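Local atomic coordinates of cysteine desulfurase (Thermococcus onnurineus, PDB entry 5B89), a protein that probably takes sulfur from L-cysteine with the help of pyridoxal 5'-phosphate, passing it to a sulfur carrier and leaving L-alanine. Residues R64-R69 with P289-A294; G161-S166 with V189-E194; H226-A231 with Y248-F253; G237-T242 with F394-S399; K321-G326 with E404-V409. One frame throughout, in Å; residues are numbered along the deposited sequence.

Interaction 1: R64-R69 with P289-A294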
# COMPACT_ATOMS: atom_id res chain seq x y z
N ARG B 64 -9.14 -16.62 -2.09
CA ARG B 64 -7.82 -16.08 -2.02
C ARG B 64 -6.95 -16.44 -3.20
O ARG B 64 -6.66 -17.59 -3.43
CB ARG B 64 -7.20 -16.55 -0.69
CG ARG B 64 -5.84 -15.96 -0.39
CD ARG B 64 -5.79 -14.48 -0.09
NE ARG B 64 -4.47 -14.23 0.43
CZ ARG B 64 -3.42 -13.81 -0.24
NH1 ARG B 64 -2.25 -13.85 0.34
NH2 ARG B 64 -3.53 -13.34 -1.45
N ALA B 65 -6.51 -15.42 -3.91
CA ALA B 65 -5.64 -15.60 -5.03
C ALA B 65 -5.17 -14.26 -5.52
O ALA B 65 -5.68 -13.32 -5.12
CB ALA B 65 -6.39 -16.31 -6.16
N ASN B 66 -4.20 -14.30 -6.41
CA ASN B 66 -3.67 -13.14 -7.06
C ASN B 66 -4.58 -12.85 -8.28
O ASN B 66 -5.33 -13.66 -8.68
CB ASN B 66 -2.19 -13.26 -7.43
CG ASN B 66 -1.47 -11.94 -7.33
OD1 ASN B 66 -2.03 -10.92 -7.65
ND2 ASN B 66 -0.24 -11.97 -6.95
N VAL B 67 -4.47 -11.65 -8.83
CA VAL B 67 -5.32 -11.27 -9.92
C VAL B 67 -4.67 -11.43 -11.26
O VAL B 67 -4.01 -12.39 -11.48
CB VAL B 67 -5.86 -9.85 -9.69
CG1 VAL B 67 -6.75 -9.86 -8.50
CG2 VAL B 67 -4.75 -8.84 -9.43
N HIS B 68 -4.90 -10.52 -12.16
CA HIS B 68 -4.29 -10.61 -13.48
C HIS B 68 -4.69 -11.80 -14.32
O HIS B 68 -3.88 -12.33 -15.04
CB HIS B 68 -2.77 -10.49 -13.42
CG HIS B 68 -2.31 -9.11 -13.05
ND1 HIS B 68 -2.35 -8.04 -13.92
CD2 HIS B 68 -1.84 -8.62 -11.88
CE1 HIS B 68 -1.91 -6.96 -13.31
NE2 HIS B 68 -1.61 -7.29 -12.06
N ARG B 69 -5.95 -12.17 -14.20
CA ARG B 69 -6.58 -13.23 -14.95
C ARG B 69 -5.81 -14.53 -15.11
O ARG B 69 -5.68 -15.05 -16.20
CB ARG B 69 -7.02 -12.70 -16.32
CG ARG B 69 -8.23 -11.78 -16.25
CD ARG B 69 -9.52 -12.42 -15.68
NE ARG B 69 -10.64 -11.47 -15.73
CZ ARG B 69 -11.79 -11.61 -15.08
NH1 ARG B 69 -11.97 -12.67 -14.29
NH2 ARG B 69 -12.73 -10.66 -15.16
N PRO B 289 -1.50 -5.76 -6.33
CA PRO B 289 -2.25 -4.79 -5.57
C PRO B 289 -2.70 -5.17 -4.24
O PRO B 289 -2.66 -6.37 -3.93
CB PRO B 289 -3.43 -4.41 -6.47
CG PRO B 289 -3.32 -5.35 -7.60
CD PRO B 289 -2.24 -6.33 -7.44
N ASN B 290 -3.21 -4.23 -3.42
CA ASN B 290 -3.86 -4.62 -2.23
C ASN B 290 -5.27 -5.09 -2.53
O ASN B 290 -6.26 -4.35 -2.38
CB ASN B 290 -3.92 -3.49 -1.24
CG ASN B 290 -4.42 -3.88 0.06
OD1 ASN B 290 -4.81 -5.01 0.28
ND2 ASN B 290 -4.45 -2.92 1.05
N ILE B 291 -5.34 -6.35 -2.98
CA ILE B 291 -6.60 -6.91 -3.45
C ILE B 291 -7.63 -6.90 -2.34
O ILE B 291 -8.80 -6.47 -2.47
CB ILE B 291 -6.37 -8.33 -3.97
CG1 ILE B 291 -5.39 -8.27 -5.08
CG2 ILE B 291 -7.70 -8.99 -4.37
CD1 ILE B 291 -4.71 -9.61 -5.32
N GLY B 292 -7.29 -7.35 -1.13
CA GLY B 292 -8.18 -7.36 -0.02
C GLY B 292 -8.67 -5.98 0.36
O GLY B 292 -9.80 -5.81 0.73
N GLY B 293 -7.71 -5.06 0.29
CA GLY B 293 -8.09 -3.69 0.66
C GLY B 293 -8.99 -3.02 -0.37
O GLY B 293 -9.90 -2.31 0.03
N ALA B 294 -8.79 -3.26 -1.64
CA ALA B 294 -9.73 -2.73 -2.68
C ALA B 294 -11.09 -3.32 -2.49
O ALA B 294 -12.14 -2.62 -2.56
CB ALA B 294 -9.21 -3.05 -4.03
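I291, V67 and P289 bury the most surface in this contact, and they meet by apolar touch alone. V67 and I291 reach toward each other tip to tip, V67 CG1 lying 3.8 Å from I291 CD1. The first torsion of I291 (chi1 -59°) sets CG1 anti to the carbonyl carbon and beside the backbone N, and the extended second torsion carries CD1 on toward the loop. I291 CD1 also comes 3.8 Å from A65 O. The other methyl of V67, CG2, turns to the proline ring and comes within 4.1 Å of P289 CD, so that the two branches of one valine serve two residues of the turn. N66 crosses I291 at about a right angle. Its amide oxygen does double duty: N66 OD1 touches I291 CD1 and accepts from V67 N at 2.8 Å, in the carbonyl plane and on a lone pair, which fixes how the amide is turned. The amide thus illustrates a divided role, with an apolar contact on OD1 while ND2 bonds to T288 OG1 and to A44 O of the second subunit, near a bound alanine. On the other segment, N290 is the N-cap of the helix, its OD1 accepting from G293 N at 2.9 Å with the donor above the carbonyl plane. Loop 64-69, between helices 50-62 and 73-93, is thereby laid against the start of helix 291-307, while L74, T79 and Y82 of helix 73-93 touch A65, V67 and P289 respectively.

Interaction 2: G161-S166 with V189-E194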
# COMPACT_ATOMS: atom_id res chain seq x y z
N GLY B 161 -9.87 29.87 7.75
CA GLY B 161 -9.69 29.03 6.59
C GLY B 161 -10.40 29.50 5.33
O GLY B 161 -10.34 28.84 4.39
N ASN B 162 -11.05 30.64 5.35
CA ASN B 162 -11.76 31.09 4.18
C ASN B 162 -10.79 31.73 3.19
O ASN B 162 -10.15 32.67 3.48
CB ASN B 162 -12.84 32.11 4.50
CG ASN B 162 -13.76 31.70 5.62
OD1 ASN B 162 -13.79 32.33 6.66
ND2 ASN B 162 -14.54 30.74 5.39
N LEU B 163 -10.73 31.16 2.01
CA LEU B 163 -9.88 31.67 1.00
C LEU B 163 -10.45 32.93 0.35
O LEU B 163 -11.60 33.08 0.20
CB LEU B 163 -9.69 30.63 -0.12
CG LEU B 163 -8.97 29.35 0.22
CD1 LEU B 163 -9.24 28.30 -0.87
CD2 LEU B 163 -7.49 29.54 0.45
N ASP B 164 -9.58 33.81 -0.09
CA ASP B 164 -9.96 35.02 -0.83
C ASP B 164 -9.99 34.62 -2.31
O ASP B 164 -8.96 34.45 -2.89
CB ASP B 164 -8.86 36.04 -0.59
CG ASP B 164 -9.07 37.36 -1.36
OD1 ASP B 164 -9.86 37.40 -2.25
OD2 ASP B 164 -8.39 38.31 -1.00
N LEU B 165 -11.17 34.42 -2.87
CA LEU B 165 -11.32 33.94 -4.20
C LEU B 165 -10.84 34.92 -5.27
O LEU B 165 -10.51 34.53 -6.32
CB LEU B 165 -12.72 33.45 -4.45
CG LEU B 165 -13.05 32.16 -3.69
CD1 LEU B 165 -14.43 31.71 -4.07
CD2 LEU B 165 -12.07 31.03 -3.88
N SER B 166 -10.81 36.19 -4.92
CA SER B 166 -10.28 37.21 -5.80
C SER B 166 -8.79 37.01 -5.90
O SER B 166 -8.26 37.03 -6.96
CB SER B 166 -10.63 38.60 -5.28
OG SER B 166 -11.99 38.80 -5.49
N VAL B 189 -12.59 23.64 7.45
CA VAL B 189 -13.11 24.42 6.34
C VAL B 189 -13.39 23.58 5.07
O VAL B 189 -12.49 22.76 4.73
CB VAL B 189 -12.21 25.65 5.97
CG1 VAL B 189 -10.77 25.32 5.77
CG2 VAL B 189 -12.84 26.44 4.86
N ILE B 190 -14.53 23.80 4.49
CA ILE B 190 -14.86 23.26 3.16
C ILE B 190 -14.54 24.31 2.15
O ILE B 190 -15.29 25.27 2.07
CB ILE B 190 -16.32 22.77 3.04
CG1 ILE B 190 -16.72 21.80 4.25
CG2 ILE B 190 -16.54 22.05 1.68
CD1 ILE B 190 -18.15 21.51 4.28
N HIS B 191 -13.52 24.14 1.35
CA HIS B 191 -13.23 25.13 0.32
C HIS B 191 -14.16 25.06 -0.88
O HIS B 191 -14.80 24.09 -1.11
CB HIS B 191 -11.80 24.96 -0.13
CG HIS B 191 -10.80 25.27 0.92
ND1 HIS B 191 -9.81 24.41 1.30
CD2 HIS B 191 -10.67 26.35 1.71
CE1 HIS B 191 -9.09 24.95 2.25
NE2 HIS B 191 -9.59 26.13 2.51
N GLU B 192 -14.23 26.16 -1.61
CA GLU B 192 -15.05 26.27 -2.80
C GLU B 192 -14.34 25.62 -3.95
O GLU B 192 -13.96 26.25 -4.87
CB GLU B 192 -15.35 27.75 -3.09
CG GLU B 192 -15.92 28.45 -1.86
CD GLU B 192 -14.86 29.07 -0.90
OE1 GLU B 192 -13.67 28.70 -0.87
OE2 GLU B 192 -15.28 29.94 -0.13
N VAL B 193 -14.19 24.32 -3.84
CA VAL B 193 -13.45 23.58 -4.83
C VAL B 193 -14.01 23.66 -6.27
O VAL B 193 -13.25 23.71 -7.19
CB VAL B 193 -13.20 22.13 -4.39
CG1 VAL B 193 -12.45 21.39 -5.46
CG2 VAL B 193 -12.35 22.10 -3.15
N GLU B 194 -15.30 23.69 -6.40
CA GLU B 194 -15.85 23.78 -7.72
C GLU B 194 -15.44 25.09 -8.37
O GLU B 194 -15.07 25.11 -9.49
CB GLU B 194 -17.36 23.66 -7.67
CG GLU B 194 -17.85 22.34 -7.12
CD GLU B 194 -19.34 22.38 -6.93
OE1 GLU B 194 -19.78 22.06 -5.83
OE2 GLU B 194 -20.03 22.81 -7.87
O HOH W 1 -13.91 31.73 1.04
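G161 and V189 bring the two backbones to a CA separation of 5.7 Å, and from there the chains run on in nearly the same direction, 13° apart. This is a pairing of two helix entrances in the fold-type I PLP-dependent (class-V aminotransferase) fold: D164 and E192 sit at the N-cap positions of helices 165-172 and 193-203. The backbone angles of G161 would press a CB against the carbonyl O of the residue before, which calls for glycine, and a side chain there would also run into V189 CG1. Against this bare backbone V189 lays both methyls, CG2 coming 3.5 Å from G161 O. The same oxygen lies in the plane of the H191 ring, at its edge, where it receives a weak bond from H191 NE2 at 3.4 Å. L163 crosses the imidazole at about a right angle and sets CD1 over one face, 3.5 Å from H191 CD2. The other ring nitrogen, H191 ND1, is bonded to Q181 O, so a carbonyl oxygen lies at each. Farther along, L165 crosses E192 obliquely, with L165 CD1 4.1 Å from E192 CD. A bend in the glutamate at chi2 (88°) turns CD back toward segment 161-166, and both leucines also touch L196 of helix 193-203. The carboxylate has a salt bridge outside the contact, from E192 OE2 to K342 NZ. It is also joined to the facing backbone through one water, which donates to L163 O at 2.8 Å and to E192 OE2 at 2.5 Å.

Interaction 3: H226-A231 with Y248-F253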
# COMPACT_ATOMS: atom_id res chain seq x y z
N HIS B 226 -14.18 19.65 -11.46
CA HIS B 226 -13.21 19.93 -12.53
C HIS B 226 -11.83 19.42 -12.28
O HIS B 226 -10.82 19.92 -12.67
CB HIS B 226 -13.12 21.43 -12.89
CG HIS B 226 -14.44 22.10 -13.09
ND1 HIS B 226 -15.11 22.87 -12.15
CD2 HIS B 226 -15.28 21.95 -14.14
CE1 HIS B 226 -16.28 23.24 -12.67
NE2 HIS B 226 -16.40 22.70 -13.88
N ALA B 227 -11.79 18.26 -11.59
CA ALA B 227 -10.52 17.63 -11.25
C ALA B 227 -9.80 16.96 -12.45
O ALA B 227 -10.41 16.28 -13.21
CB ALA B 227 -10.76 16.57 -10.13
N ASP B 228 -8.51 17.20 -12.49
CA ASP B 228 -7.61 16.45 -13.35
C ASP B 228 -6.96 15.25 -12.59
O ASP B 228 -6.75 14.19 -13.18
CB ASP B 228 -6.53 17.33 -13.91
CG ASP B 228 -7.15 18.45 -14.85
OD1 ASP B 228 -7.99 18.10 -15.68
OD2 ASP B 228 -6.70 19.58 -14.62
N PHE B 229 -6.65 15.48 -11.32
CA PHE B 229 -6.16 14.41 -10.41
C PHE B 229 -6.90 14.60 -9.16
O PHE B 229 -7.16 15.73 -8.70
CB PHE B 229 -4.68 14.53 -10.21
CG PHE B 229 -3.88 14.35 -11.46
CD1 PHE B 229 -3.67 15.39 -12.30
CD2 PHE B 229 -3.29 13.13 -11.76
CE1 PHE B 229 -2.93 15.20 -13.46
CE2 PHE B 229 -2.58 12.92 -12.94
CZ PHE B 229 -2.39 13.96 -13.75
N LEU B 230 -7.18 13.46 -8.50
CA LEU B 230 -7.90 13.49 -7.19
C LEU B 230 -7.46 12.34 -6.35
O LEU B 230 -7.30 11.25 -6.90
CB LEU B 230 -9.37 13.55 -7.35
CG LEU B 230 -10.21 13.68 -6.08
CD1 LEU B 230 -11.43 14.47 -6.32
CD2 LEU B 230 -10.58 12.32 -5.57
N ALA B 231 -7.21 12.60 -5.07
CA ALA B 231 -6.67 11.51 -4.16
C ALA B 231 -7.59 11.41 -2.96
O ALA B 231 -8.12 12.41 -2.48
CB ALA B 231 -5.29 11.94 -3.68
N TYR B 248 -7.21 9.27 -8.82
CA TYR B 248 -7.87 9.49 -10.09
C TYR B 248 -7.01 10.29 -10.98
O TYR B 248 -6.44 11.30 -10.58
CB TYR B 248 -9.17 10.29 -9.83
CG TYR B 248 -9.82 10.99 -11.03
CD1 TYR B 248 -10.53 10.26 -11.96
CD2 TYR B 248 -9.61 12.30 -11.23
CE1 TYR B 248 -11.14 10.88 -12.99
CE2 TYR B 248 -10.19 12.93 -12.28
CZ TYR B 248 -10.93 12.19 -13.16
OH TYR B 248 -11.59 12.78 -14.30
N ILE B 249 -6.88 9.77 -12.21
CA ILE B 249 -6.14 10.41 -13.32
C ILE B 249 -7.05 10.58 -14.47
O ILE B 249 -7.51 9.61 -15.10
CB ILE B 249 -4.95 9.56 -13.76
CG1 ILE B 249 -3.99 9.23 -12.60
CG2 ILE B 249 -4.24 10.20 -14.93
CD1 ILE B 249 -2.94 8.22 -12.93
N ARG B 250 -7.43 11.83 -14.77
CA ARG B 250 -8.31 12.02 -15.94
C ARG B 250 -7.60 11.62 -17.26
O ARG B 250 -6.42 11.80 -17.44
CB ARG B 250 -8.63 13.54 -15.95
CG ARG B 250 -9.67 13.92 -17.01
CD ARG B 250 -10.43 15.20 -16.78
NE ARG B 250 -9.53 16.18 -17.09
CZ ARG B 250 -9.46 16.82 -18.28
NH1 ARG B 250 -10.18 16.41 -19.35
NH2 ARG B 250 -8.59 17.86 -18.42
N GLU B 251 -8.43 10.98 -18.08
CA GLU B 251 -7.90 10.33 -19.26
C GLU B 251 -7.09 11.18 -20.20
O GLU B 251 -6.17 10.73 -20.87
CB GLU B 251 -9.03 9.60 -20.01
CG GLU B 251 -10.07 10.44 -20.63
CD GLU B 251 -11.18 9.64 -21.36
OE1 GLU B 251 -10.98 8.46 -21.65
OE2 GLU B 251 -12.22 10.25 -21.58
N GLU B 252 -7.43 12.49 -20.23
CA GLU B 252 -6.61 13.34 -20.98
C GLU B 252 -5.16 13.42 -20.62
O GLU B 252 -4.29 13.84 -21.42
CB GLU B 252 -7.24 14.71 -21.07
CG GLU B 252 -6.66 15.78 -20.24
CD GLU B 252 -6.98 17.18 -20.83
OE1 GLU B 252 -6.06 18.06 -20.93
OE2 GLU B 252 -8.17 17.40 -21.18
N PHE B 253 -4.73 12.97 -19.40
CA PHE B 253 -3.37 12.88 -19.00
C PHE B 253 -2.70 11.56 -19.15
O PHE B 253 -1.53 11.45 -18.81
CB PHE B 253 -3.28 13.33 -17.49
CG PHE B 253 -3.67 14.77 -17.34
CD1 PHE B 253 -2.71 15.79 -17.48
CD2 PHE B 253 -4.99 15.09 -17.18
CE1 PHE B 253 -3.13 17.14 -17.41
CE2 PHE B 253 -5.37 16.41 -17.14
CZ PHE B 253 -4.45 17.39 -17.25
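F229 and L230 pair with I249 and Y248 as antiparallel neighbours, F229-I249 non-hydrogen-bonded and L230-Y248 hydrogen-bonded, and R250 N to D228 O (2.9 Å) carries the ladder past the ends of the strands. Just beyond, D228 and R250 lie side by side, pointing the same way, and a single oxygen takes the whole grip. D228 OD1 accepts from R250 NE at 2.8 Å, nearly along its C-O axis, and from R250 NH2 on its syn side. The other oxygen, OD2, is bonded to F207 N, which leaves the carboxylate little freedom to turn. E252 OE2 forms a salt bridge with R250 NH2 (2.8 Å) and extends the network. An alanine in place of R250 would probably leave D228 OD1 and the E252 carboxylate without their shared cation, with the D228 carboxylate held through OD2 alone. The F253 ring brings its edge to D228 OD1, CE2 at 3.4 Å, and its face to F229 CE1. The two phenylalanine rings are oblique, their planes at 54° and their centroids 5.2 Å apart. On the face of the sheet that carries L230, the Y248 ring turns its edge to A227 O, with CE2 at 3.5 Å. The hairpin of strands 229-233 and 245-249 lies inside the seven-stranded sheet: strand 206-210 bonds to the far side of 229-233, and F229 packs on V113 and L117 of helix 106-117.

Interaction 4: G237-T242 with F394-S399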
# COMPACT_ATOMS: atom_id res chain seq x y z
N GLY B 237 -13.27 8.66 5.59
CA GLY B 237 -14.67 8.66 5.50
C GLY B 237 -15.34 7.49 4.83
O GLY B 237 -16.49 7.13 5.14
N PRO B 238 -14.70 6.84 3.83
CA PRO B 238 -15.35 5.72 3.13
C PRO B 238 -15.57 4.46 4.01
O PRO B 238 -16.13 3.49 3.48
CB PRO B 238 -14.39 5.37 1.96
CG PRO B 238 -13.74 6.67 1.67
CD PRO B 238 -13.55 7.32 3.02
N MET B 239 -15.04 4.43 5.23
CA MET B 239 -15.28 3.33 6.20
C MET B 239 -14.58 2.04 5.64
O MET B 239 -15.07 0.93 5.92
CB MET B 239 -16.79 3.06 6.49
CG MET B 239 -17.26 4.24 7.33
SD MET B 239 -18.96 3.83 7.91
CE MET B 239 -19.77 5.37 8.03
N GLY B 240 -13.51 2.16 4.92
CA GLY B 240 -12.71 1.07 4.41
C GLY B 240 -11.56 0.78 5.32
O GLY B 240 -11.30 1.34 6.34
N PRO B 241 -10.80 -0.23 4.85
CA PRO B 241 -9.59 -0.67 5.58
C PRO B 241 -8.41 0.23 5.44
O PRO B 241 -8.45 1.18 4.58
CB PRO B 241 -9.25 -2.05 5.01
CG PRO B 241 -9.69 -1.88 3.58
CD PRO B 241 -10.99 -1.00 3.61
N THR B 242 -7.34 0.04 6.20
CA THR B 242 -6.09 0.75 5.99
C THR B 242 -5.40 0.14 4.78
O THR B 242 -5.74 -0.91 4.25
CB THR B 242 -5.22 0.68 7.25
OG1 THR B 242 -4.92 -0.72 7.53
CG2 THR B 242 -5.90 1.28 8.42
N PHE B 394 -16.13 13.86 13.52
CA PHE B 394 -17.26 12.99 13.43
C PHE B 394 -17.53 12.19 12.17
O PHE B 394 -17.00 12.47 11.15
CB PHE B 394 -18.51 13.87 13.63
CG PHE B 394 -18.45 14.81 14.82
CD1 PHE B 394 -18.39 14.34 16.10
CD2 PHE B 394 -18.55 16.18 14.63
CE1 PHE B 394 -18.36 15.21 17.17
CE2 PHE B 394 -18.51 17.04 15.68
CZ PHE B 394 -18.42 16.56 16.95
N HIS B 395 -18.42 11.23 12.33
CA HIS B 395 -18.99 10.46 11.26
C HIS B 395 -20.49 10.24 11.59
O HIS B 395 -20.93 10.59 12.60
CB HIS B 395 -18.26 9.16 10.88
CG HIS B 395 -18.35 8.85 9.42
ND1 HIS B 395 -17.35 8.26 8.68
CD2 HIS B 395 -19.35 9.09 8.56
CE1 HIS B 395 -17.73 8.19 7.42
NE2 HIS B 395 -18.93 8.71 7.33
N VAL B 396 -21.18 9.64 10.65
CA VAL B 396 -22.61 9.40 10.72
C VAL B 396 -23.07 8.57 11.90
O VAL B 396 -24.19 8.66 12.29
CB VAL B 396 -23.16 8.87 9.37
CG1 VAL B 396 -22.71 7.46 9.10
CG2 VAL B 396 -24.68 8.99 9.28
N TYR B 397 -22.18 7.77 12.43
CA TYR B 397 -22.45 6.93 13.59
C TYR B 397 -22.33 7.63 14.93
O TYR B 397 -22.71 7.11 15.88
CB TYR B 397 -21.60 5.63 13.58
CG TYR B 397 -20.14 5.81 13.26
CD1 TYR B 397 -19.28 6.35 14.14
CD2 TYR B 397 -19.67 5.43 12.04
CE1 TYR B 397 -17.96 6.50 13.82
CE2 TYR B 397 -18.37 5.59 11.70
CZ TYR B 397 -17.53 6.12 12.59
OH TYR B 397 -16.24 6.28 12.18
N ASN B 398 -21.78 8.81 14.96
CA ASN B 398 -21.73 9.64 16.13
C ASN B 398 -23.11 10.29 16.38
O ASN B 398 -23.89 10.46 15.53
CB ASN B 398 -20.63 10.68 16.11
CG ASN B 398 -19.26 10.10 16.09
OD1 ASN B 398 -18.49 10.41 15.15
ND2 ASN B 398 -18.91 9.26 17.09
N SER B 399 -23.42 10.42 17.68
CA SER B 399 -24.76 10.86 18.13
C SER B 399 -24.71 12.16 18.95
O SER B 399 -23.75 12.55 19.57
CB SER B 399 -25.35 9.73 19.06
OG SER B 399 -24.72 9.72 20.29
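M239 reaches the imidazole of H395 through a chain whose first torsion (chi1 -72°) sets CG anti to the carbonyl carbon, whose extended second torsion carries SD onward, and whose bend at chi3 (-149°) sets CE over the ring. The two side chains meet tip to tip in a CH-pi contact, built between the loop that follows K236, a residue of the cofactor pocket, and a type I beta turn running from H395 to N398. M239 CE stands over the centre of the H395 ring, 3.6 Å from the centroid and only 14° off the ring normal. The same methyl fills the angle between two further residues of the turn, lying 3.8 Å from V396 CG1 and 3.9 Å from Y397 CE2. The sulfur adds a Met-aromatic contact, with M239 SD 5.5 Å from the centroid of the Y397 ring and at its edge. One methionine end therefore touches three residues in a row, a worked case of a single methyl packed against successive side chains of a turn. Y397 OH is bonded to N42 OD1 and to L47 N, and H395 CB lies over one face of the Y397 ring, toward its rim. H395 NE2 has a weak bond to G216 O, and its ring meets that of H217. From the side of helix 291-307, Y303 and I304 touch M239, and I304 touches H395 too, closing a buried junction. Inside the turn, N398 N bonds to H395 O at 3.1 Å, and N398 OD1 accepts from H395 N at 2.9 Å.

Interaction 5: K321-G326 with E404-V409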
# COMPACT_ATOMS: atom_id res chain seq x y z
N LYS B 321 -22.99 21.69 14.94
CA LYS B 321 -23.83 22.77 15.43
C LYS B 321 -23.95 22.71 16.95
O LYS B 321 -23.73 23.69 17.61
CB LYS B 321 -25.18 22.75 14.75
CG LYS B 321 -26.03 24.00 15.00
CD LYS B 321 -27.36 23.93 14.32
CE LYS B 321 -28.06 25.27 14.56
NZ LYS B 321 -28.61 25.45 15.91
N ARG B 322 -24.26 21.53 17.49
CA ARG B 322 -24.36 21.43 18.95
C ARG B 322 -23.02 21.55 19.66
O ARG B 322 -22.93 22.17 20.65
CB ARG B 322 -25.14 20.20 19.37
CG ARG B 322 -25.25 20.04 20.88
CD ARG B 322 -26.04 21.19 21.49
NE ARG B 322 -26.12 20.95 22.92
CZ ARG B 322 -25.79 21.80 23.85
NH1 ARG B 322 -25.42 22.99 23.54
NH2 ARG B 322 -25.84 21.44 25.11
N THR B 323 -21.96 20.96 19.10
CA THR B 323 -20.67 21.08 19.68
C THR B 323 -20.20 22.51 19.81
O THR B 323 -19.74 22.92 20.85
CB THR B 323 -19.55 20.21 18.93
OG1 THR B 323 -20.03 18.84 18.95
CG2 THR B 323 -18.28 20.32 19.55
N THR B 324 -20.22 23.22 18.70
CA THR B 324 -19.73 24.61 18.69
C THR B 324 -20.56 25.57 19.60
O THR B 324 -19.96 26.32 20.29
CB THR B 324 -19.69 25.14 17.20
OG1 THR B 324 -20.95 25.04 16.59
CG2 THR B 324 -18.56 24.39 16.41
N GLU B 325 -21.86 25.39 19.54
CA GLU B 325 -22.78 26.15 20.44
C GLU B 325 -22.41 25.85 21.88
O GLU B 325 -22.30 26.76 22.75
CB GLU B 325 -24.18 25.84 20.14
CG GLU B 325 -24.65 26.54 18.89
CD GLU B 325 -25.96 26.01 18.31
OE1 GLU B 325 -26.69 25.14 18.92
OE2 GLU B 325 -26.45 26.47 17.21
N GLY B 326 -22.20 24.56 22.18
CA GLY B 326 -21.84 24.21 23.56
C GLY B 326 -20.49 24.73 24.00
O GLY B 326 -20.26 25.14 25.17
N GLU B 404 -23.44 15.56 23.91
CA GLU B 404 -23.85 16.04 25.22
C GLU B 404 -22.94 15.48 26.34
O GLU B 404 -22.61 16.16 27.24
CB GLU B 404 -25.31 15.78 25.48
CG GLU B 404 -26.30 16.42 24.52
CD GLU B 404 -26.43 17.91 24.65
OE1 GLU B 404 -25.86 18.48 25.52
OE2 GLU B 404 -27.12 18.45 23.81
N THR B 405 -22.55 14.22 26.23
CA THR B 405 -21.63 13.65 27.19
C THR B 405 -20.30 14.42 27.16
O THR B 405 -19.79 14.77 28.12
CB THR B 405 -21.43 12.16 26.92
OG1 THR B 405 -22.68 11.54 27.02
CG2 THR B 405 -20.44 11.52 27.88
N PHE B 406 -19.79 14.66 25.95
CA PHE B 406 -18.58 15.39 25.73
C PHE B 406 -18.69 16.79 26.34
O PHE B 406 -17.81 17.20 26.98
CB PHE B 406 -18.28 15.46 24.20
CG PHE B 406 -17.34 16.54 23.79
CD1 PHE B 406 -16.02 16.33 23.82
CD2 PHE B 406 -17.79 17.74 23.34
CE1 PHE B 406 -15.14 17.30 23.45
CE2 PHE B 406 -16.91 18.72 22.96
CZ PHE B 406 -15.58 18.50 23.03
N LEU B 407 -19.79 17.47 26.07
CA LEU B 407 -19.96 18.85 26.60
C LEU B 407 -20.01 18.87 28.16
O LEU B 407 -19.46 19.75 28.76
CB LEU B 407 -21.18 19.49 26.02
CG LEU B 407 -21.08 19.90 24.49
CD1 LEU B 407 -22.38 20.42 24.05
CD2 LEU B 407 -19.98 20.92 24.30
N GLY B 408 -20.57 17.83 28.69
CA GLY B 408 -20.57 17.66 30.15
C GLY B 408 -19.22 17.43 30.73
O GLY B 408 -18.83 18.03 31.75
N VAL B 409 -18.37 16.64 30.03
CA VAL B 409 -17.03 16.50 30.45
C VAL B 409 -16.15 17.75 30.29
O VAL B 409 -15.39 18.12 31.14
CB VAL B 409 -16.30 15.26 29.76
CG1 VAL B 409 -14.83 15.16 30.10
CG2 VAL B 409 -17.07 14.03 30.01
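R322 grips E404 side-on with two nitrogens: NE gives a nearly straight bond to OE2 at 2.8 Å, and NH2 meets the syn lone pair of OE1 at 3.0 Å. The grip is not flat, for the guanidinium and carboxylate planes stand 41° apart. Over the centre of one guanidinium face lies L407 CD1, 3.7 Å from R322 CZ. Its other methyl, L407 CD2, comes down on bare backbone at 3.9 Å from G326 CA, where a side chain would collide with the leucine. T323 CG2 adds a touch on F406 CE2 at 4.0 Å, while T323 OG1 is hydrogen-bonded to L319 O. What positions the groups is a pair of nearly parallel helix segments, axes 10.2 Å apart and 16° from alignment. The R322 chain bends at chi2 (64°), and its extended chi3 then carries NE to E404 OE2. An alanine in place of R322 would probably leave the E404 carboxylate without its mate and uncover L407 CD1. Far from the active site, helices 309-329 and 400-415 are thus joined by a salt bridge at the rim of the pair, E404 being exposed. R322 uses its N-H edge for the carboxylate and its face for the leucine methyl, so one side chain meets both a charged and an apolar partner.

Followed from the N terminus, interaction 1 opens at 64-69 and closes only at 289-294, laying a loop on helix 291-307. Within its loop nest, one after the other along the chain, interaction 2 (closing at 189-194), which joins two helix starts, and interaction 3 (closing at 248-253), which joins two sheet strands; they touch where E194 O meets H226 ND1. Interaction 4 starts inside the hairpin of interaction 3 and ends at 394-399, joining two loops and crossing interactions 3 and 1. It meets interaction 1 where G293 O packs on P241 CG, and both reach the second subunit. Interaction 5, from 321-326 to 404-409, pairs two helices and crosses interaction 4, with F394 CZ against T323 OG1.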